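PDB 6U9I: BvnE from Penicillium brevicompactum, which probably acts as the isomerase (semipinacolase) that steers a stereoselective semipinacol rearrangement in the assembly of brevianamides in this fungus. Local coordinates for residues E43-R48 against T127-V132; Y116-T121 against V132-D137. All coordinates share one frame; numbering follows the deposited sequence. Where two conformers were deposited one is given.

Contact 1. Residues E43-R48 against T127-V132; sequences EECVTR and TLLRDV
Strand 45-48 runs parallel to strand 129-132, bonded directly around Val132. Val132 N donates to Val46 O at 3.1 Å, and Val132 O takes Arg48 N at 2.7 Å; both donors lie nearly along the C=O axis. The backbone pairing loosens at Val46 and Arg130, where a water bridges the strands. It accepts from Val46 N and donates to Arg130 O and Asp131 OD1. Arg130 and Asp131 form a classic beta bulge opposite Thr121.

On the buried face Thr47 and Val132 lie side by side, and Thr47 OG1 is held by Arg41. Cys45 SG, anti to its backbone N, tucks against the 129-131 backbone, 3.4 Å from Arg130 C. The face of Val46 and Asp131 is more open. Here Arg48 NE, on an extended chain, forms a salt bridge with Asp131 OD1 at 2.6 Å, on the syn lone pair, with guanidinium and carboxylate planes 43° apart. Arg48 NH2 adds a weak bond to Asp131 OD1. Val46 CG2 sits 3.7 Å above the Arg48 guanidinium plane, over its centre. An alanine at Asp131 would probably loosen both Arg48 and the water, since OD1 holds the two. One carboxylate oxygen thus serves both, which is likely to favour the ionised acid.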
loop_
_atom_site.group_PDB
_atom_site.type_symbol
_atom_site.label_atom_id
_atom_site.label_comp_id
_atom_site.label_asym_id
_atom_site.label_seq_id
_atom_site.Cartn_x
_atom_site.Cartn_y
_atom_site.Cartn_z
ATOM N N GLU A 43 19.167 -14.855 0.895
ATOM C CA GLU A 43 20.065 -14.525 1.999
ATOM C C GLU A 43 20.108 -13.027 2.273
ATOM O O GLU A 43 20.251 -12.620 3.430
ATOM C CB GLU A 43 21.475 -15.065 1.728
ATOM C CG GLU A 43 21.513 -16.588 1.561
ATOM C CD GLU A 43 20.860 -17.328 2.729
ATOM O OE1 GLU A 43 20.131 -18.315 2.476
ATOM O OE2 GLU A 43 21.080 -16.928 3.898
ATOM N N GLU A 44 19.941 -12.199 1.242
ATOM C CA GLU A 44 20.044 -10.751 1.372
ATOM C C GLU A 44 18.698 -10.073 1.586
ATOM O O GLU A 44 18.649 -8.844 1.689
ATOM C CB GLU A 44 20.714 -10.167 0.129
ATOM C CG GLU A 44 22.050 -10.811 -0.229
ATOM C CD GLU A 44 23.212 -10.211 0.535
ATOM O OE1 GLU A 44 23.240 -8.971 0.695
ATOM O OE2 GLU A 44 24.101 -10.980 0.967
ATOM N N CYS A 45 17.618 -10.844 1.675
ATOM C CA CYS A 45 16.279 -10.279 1.820
ATOM C C CYS A 45 16.170 -9.340 3.020
ATOM O O CYS A 45 16.649 -9.643 4.114
ATOM C CB CYS A 45 15.270 -11.419 1.961
ATOM S SG CYS A 45 13.551 -10.873 1.811
ATOM N N VAL A 46 15.515 -8.189 2.822
ATOM C CA VAL A 46 15.162 -7.337 3.953
ATOM C C VAL A 46 13.662 -7.076 3.939
ATOM O O VAL A 46 13.013 -7.115 2.892
ATOM C CB VAL A 46 15.925 -5.996 3.976
ATOM C CG1 VAL A 46 17.427 -6.237 4.153
ATOM C CG2 VAL A 46 15.642 -5.208 2.728
ATOM N N THR A 47 13.120 -6.827 5.125
ATOM C CA THR A 47 11.771 -6.313 5.299
ATOM C C THR A 47 11.892 -4.825 5.594
ATOM O O THR A 47 12.632 -4.429 6.506
ATOM C CB THR A 47 11.055 -7.042 6.439
ATOM O OG1 THR A 47 10.779 -8.395 6.041
ATOM C CG2 THR A 47 9.748 -6.339 6.796
ATOM N N ARG A 48 11.202 -4.002 4.802
ATOM C CA ARG A 48 11.324 -2.550 4.907
ATOM C C ARG A 48 10.031 -1.965 5.448
ATOM O O ARG A 48 9.043 -1.861 4.705
ATOM C CB ARG A 48 11.652 -1.923 3.550
ATOM C CG ARG A 48 12.690 -2.658 2.719
ATOM C CD ARG A 48 12.745 -2.053 1.323
ATOM N NE ARG A 48 13.786 -2.653 0.499
ATOM C CZ ARG A 48 15.044 -2.236 0.467
ATOM N NH1 ARG A 48 15.421 -1.210 1.220
ATOM N NH2 ARG A 48 15.923 -2.850 -0.315
ATOM N N THR A 127 10.520 -18.142 -6.520
ATOM C CA THR A 127 10.475 -19.187 -5.506
ATOM C C THR A 127 11.041 -18.765 -4.162
ATOM O O THR A 127 10.905 -19.519 -3.197
ATOM C CB THR A 127 11.262 -20.416 -5.971
ATOM O OG1 THR A 127 12.638 -20.039 -6.152
ATOM C CG2 THR A 127 10.693 -20.953 -7.280
ATOM N N LEU A 128 11.706 -17.616 -4.084
ATOM C CA LEU A 128 12.227 -17.096 -2.834
ATOM C C LEU A 128 11.934 -15.608 -2.767
ATOM O O LEU A 128 12.096 -14.894 -3.759
ATOM C CB LEU A 128 13.742 -17.317 -2.711
ATOM C CG LEU A 128 14.258 -18.735 -2.473
ATOM C CD1 LEU A 128 15.779 -18.690 -2.438
ATOM C CD2 LEU A 128 13.715 -19.290 -1.171
ATOM N N LEU A 129 11.520 -15.153 -1.594
ATOM C CA LEU A 129 11.278 -13.737 -1.351
ATOM C C LEU A 129 12.600 -12.987 -1.202
ATOM O O LEU A 129 13.433 -13.352 -0.372
ATOM C CB LEU A 129 10.443 -13.584 -0.083
ATOM C CG LEU A 129 9.976 -12.209 0.344
ATOM C CD1 LEU A 129 9.009 -11.615 -0.687
ATOM C CD2 LEU A 129 9.295 -12.419 1.681
ATOM N N ARG A 130 12.785 -11.917 -1.984
ATOM C CA ARG A 130 14.026 -11.148 -1.912
ATOM C C ARG A 130 13.838 -9.741 -1.359
ATOM O O ARG A 130 14.833 -9.078 -1.049
ATOM C CB ARG A 130 14.698 -11.070 -3.294
ATOM C CG ARG A 130 13.983 -10.171 -4.299
ATOM C CD ARG A 130 14.743 -10.089 -5.637
ATOM N NE ARG A 130 16.085 -9.516 -5.460
ATOM C CZ ARG A 130 16.977 -9.420 -6.440
ATOM N NH1 ARG A 130 18.183 -8.881 -6.218
ATOM N NH2 ARG A 130 16.660 -9.848 -7.649
ATOM N N ASP A 131 12.600 -9.277 -1.196
ATOM C CA ASP A 131 12.355 -7.956 -0.637
ATOM C C ASP A 131 10.900 -7.883 -0.208
ATOM O O ASP A 131 10.031 -8.425 -0.887
ATOM C CB ASP A 131 12.639 -6.844 -1.651
ATOM C CG ASP A 131 12.560 -5.462 -1.028
ATOM O OD1 ASP A 131 13.513 -5.098 -0.305
ATOM O OD2 ASP A 131 11.559 -4.738 -1.248
ATOM N N VAL A 132 10.645 -7.216 0.915
ATOM C CA VAL A 132 9.284 -6.905 1.359
ATOM C C VAL A 132 9.231 -5.446 1.768
ATOM O O VAL A 132 10.022 -5.018 2.613
ATOM C CB VAL A 132 8.847 -7.759 2.560
ATOM C CG1 VAL A 132 7.377 -7.527 2.832
ATOM C CG2 VAL A 132 9.120 -9.185 2.316
HETATM O O HOH W 1 15.415 -6.957 0.201
#

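Contact 2. Residues Y116-T121 against V132-D137; sequences YMVVLT and VIEFAD
Val118 and Val132 each set CG1 anti to the backbone N (chi1 164° and -172°), and these two methyls meet at 3.9 Å as the side chains cross obliquely. Leu120 turns CG anti to its carbonyl carbon (chi1 -53°). This lays Leu120 CD2 alongside Val132, 3.7 Å from Val132 CG1 and a little farther from CG2. Val118 CG2 points the other way along the strand. Val118 CG2 rests on Glu134 CG at 4.0 Å, the two side chains lying side by side. Glu134 touches with its CG; beyond CG its chain is extended. Tyr116 CD2 leans on Ala136 CB at 3.9 Å, while the phenol OH bonds to Ser103 and Tyr112.

These strands are the two arms of an antiparallel beta hairpin, 110-122 with 129-136, inside the mixed sheet. Met117 with Phe135 and Val119 with Ile133 are hydrogen-bonded pairs. Each pair carries two bonds of 2.9 Å between backbone N and O. Phe135 N approaches Met117 O from above the carbonyl plane, whereas the other three donors lie in the plane of their acceptors. Phe135 CB presses on Met117 O of the same chain at 3.2 Å, with CG anti to the backbone N. Val118 with Glu134, between them, and the flanking pairs Tyr116 with Ala136 and Leu120 with Val132 are non-hydrogen-bonded. They bring CA hydrogens to carbonyls, as at Val118 CA and Ile133 O, 3.2 Å apart.

The face of Val118, Leu120 and Glu134 packs under Trp25 of helix 14-31. On the other face Met117 packs on Met117 of the second subunit, and Val119 on Ile89 of that chain.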
loop_
_atom_site.group_PDB
_atom_site.type_symbol
_atom_site.label_atom_id
_atom_site.label_comp_id
_atom_site.label_asym_id
_atom_site.label_seq_id
_atom_site.Cartn_x
_atom_site.Cartn_y
_atom_site.Cartn_z
ATOM N N TYR A 116 -2.365 -3.164 6.174
ATOM C CA TYR A 116 -1.116 -2.919 5.462
ATOM C C TYR A 116 -1.325 -3.005 3.963
ATOM O O TYR A 116 -2.197 -3.729 3.479
ATOM C CB TYR A 116 -0.012 -3.925 5.809
ATOM C CG TYR A 116 0.016 -4.377 7.239
ATOM C CD1 TYR A 116 -0.913 -5.309 7.702
ATOM C CD2 TYR A 116 0.968 -3.894 8.127
ATOM C CE1 TYR A 116 -0.899 -5.731 8.997
ATOM C CE2 TYR A 116 0.982 -4.319 9.451
ATOM C CZ TYR A 116 0.050 -5.235 9.870
ATOM O OH TYR A 116 0.038 -5.691 11.178
ATOM N N MET A 117 -0.466 -2.300 3.234
ATOM C CA MET A 117 -0.206 -2.583 1.829
ATOM C C MET A 117 1.213 -3.129 1.745
ATOM O O MET A 117 2.172 -2.433 2.105
ATOM C CB MET A 117 -0.376 -1.330 0.966
ATOM C CG MET A 117 -0.528 -1.598 -0.523
ATOM S SD MET A 117 -2.099 -2.393 -0.955
ATOM C CE MET A 117 -3.289 -1.139 -0.511
ATOM N N VAL A 118 1.353 -4.370 1.284
ATOM C CA VAL A 118 2.636 -5.062 1.237
ATOM C C VAL A 118 3.051 -5.248 -0.217
ATOM O O VAL A 118 2.219 -5.558 -1.077
ATOM C CB VAL A 118 2.535 -6.412 1.982
ATOM C CG1 VAL A 118 3.690 -7.335 1.642
ATOM C CG2 VAL A 118 2.453 -6.161 3.490
ATOM N N VAL A 119 4.342 -5.044 -0.497
ATOM C CA VAL A 119 4.918 -5.313 -1.812
ATOM C C VAL A 119 5.986 -6.382 -1.620
ATOM O O VAL A 119 7.029 -6.119 -1.006
ATOM C CB VAL A 119 5.521 -4.062 -2.460
ATOM C CG1 VAL A 119 6.081 -4.415 -3.850
ATOM C CG2 VAL A 119 4.490 -2.928 -2.530
ATOM N N LEU A 120 5.707 -7.595 -2.098
ATOM C CA LEU A 120 6.674 -8.685 -2.111
ATOM C C LEU A 120 7.416 -8.670 -3.442
ATOM O O LEU A 120 6.792 -8.563 -4.501
ATOM C CB LEU A 120 5.976 -10.035 -1.929
ATOM C CG LEU A 120 5.033 -10.210 -0.732
ATOM C CD1 LEU A 120 4.389 -11.594 -0.752
ATOM C CD2 LEU A 120 5.803 -10.036 0.544
ATOM N N THR A 121 8.740 -8.777 -3.396
ATOM C CA THR A 121 9.528 -9.033 -4.599
ATOM C C THR A 121 10.182 -10.398 -4.452
ATOM O O THR A 121 10.760 -10.701 -3.402
ATOM C CB THR A 121 10.615 -7.970 -4.818
ATOM O OG1 THR A 121 10.025 -6.665 -4.769
ATOM C CG2 THR A 121 11.266 -8.170 -6.191
ATOM N N VAL A 132 10.645 -7.216 0.915
ATOM C CA VAL A 132 9.284 -6.905 1.359
ATOM C C VAL A 132 9.231 -5.446 1.768
ATOM O O VAL A 132 10.022 -5.018 2.613
ATOM C CB VAL A 132 8.847 -7.759 2.560
ATOM C CG1 VAL A 132 7.377 -7.527 2.832
ATOM C CG2 VAL A 132 9.120 -9.185 2.316
ATOM N N ILE A 133 8.277 -4.695 1.213
ATOM C CA ILE A 133 7.890 -3.409 1.785
ATOM C C ILE A 133 6.591 -3.623 2.528
ATOM O O ILE A 133 5.630 -4.143 1.951
ATOM C CB ILE A 133 7.687 -2.329 0.717
ATOM C CG1 ILE A 133 8.944 -2.120 -0.098
ATOM C CG2 ILE A 133 7.202 -1.022 1.389
ATOM C CD1 ILE A 133 8.678 -1.245 -1.291
ATOM N N GLU A 134 6.545 -3.215 3.789
ATOM C CA GLU A 134 5.344 -3.353 4.610
ATOM C C GLU A 134 4.861 -1.953 4.975
ATOM O O GLU A 134 5.354 -1.341 5.927
ATOM C CB GLU A 134 5.619 -4.204 5.846
ATOM C CG GLU A 134 5.864 -5.660 5.513
ATOM C CD GLU A 134 6.247 -6.493 6.719
ATOM O OE1 GLU A 134 6.536 -5.912 7.788
ATOM O OE2 GLU A 134 6.262 -7.736 6.591
ATOM N N PHE A 135 3.886 -1.448 4.218
ATOM C CA PHE A 135 3.345 -0.105 4.429
ATOM C C PHE A 135 2.159 -0.222 5.387
ATOM O O PHE A 135 1.074 -0.652 4.991
ATOM C CB PHE A 135 2.934 0.500 3.087
ATOM C CG PHE A 135 2.730 1.998 3.116
ATOM C CD1 PHE A 135 1.637 2.553 3.773
ATOM C CD2 PHE A 135 3.605 2.841 2.442
ATOM C CE1 PHE A 135 1.433 3.937 3.795
ATOM C CE2 PHE A 135 3.405 4.234 2.457
ATOM C CZ PHE A 135 2.330 4.777 3.139
ATOM N N ALA A 136 2.365 0.166 6.643
ATOM C CA ALA A 136 1.389 -0.028 7.707
ATOM C C ALA A 136 0.476 1.186 7.870
ATOM O O ALA A 136 0.760 2.288 7.387
ATOM C CB ALA A 136 2.099 -0.312 9.039
ATOM N N ASP A 137 -0.648 0.955 8.552
ATOM C CA ASP A 137 -1.479 2.013 9.129
ATOM C C ASP A 137 -0.670 2.644 10.260
ATOM O O ASP A 137 -0.583 2.093 11.361
ATOM C CB ASP A 137 -2.793 1.407 9.624
ATOM C CG ASP A 137 -3.751 2.425 10.257
ATOM O OD1 ASP A 137 -3.351 3.542 10.653
ATOM O OD2 ASP A 137 -4.938 2.075 10.391
#

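In the fold
Both contacts use strand 129-136 and share Val132. Contact 1 holds the strand's first half to strand 45-50 in parallel. Contact 2 holds the rest to strand 110-122, antiparallel, so strand 129-136 lies between two neighbours in the sheet. The bulge joins them: Arg130 N and Asp131 O probably bond to Thr121 O and N, at 2.8 Å each. Contact 1 is partly buried, and charge, water and backbone bonds share the work. Contact 2 is buried. It relies on regular backbone bonds and apolar side chains, with one face under helix 14-31 and the other at the second subunit, which does not touch the segments of contact 1.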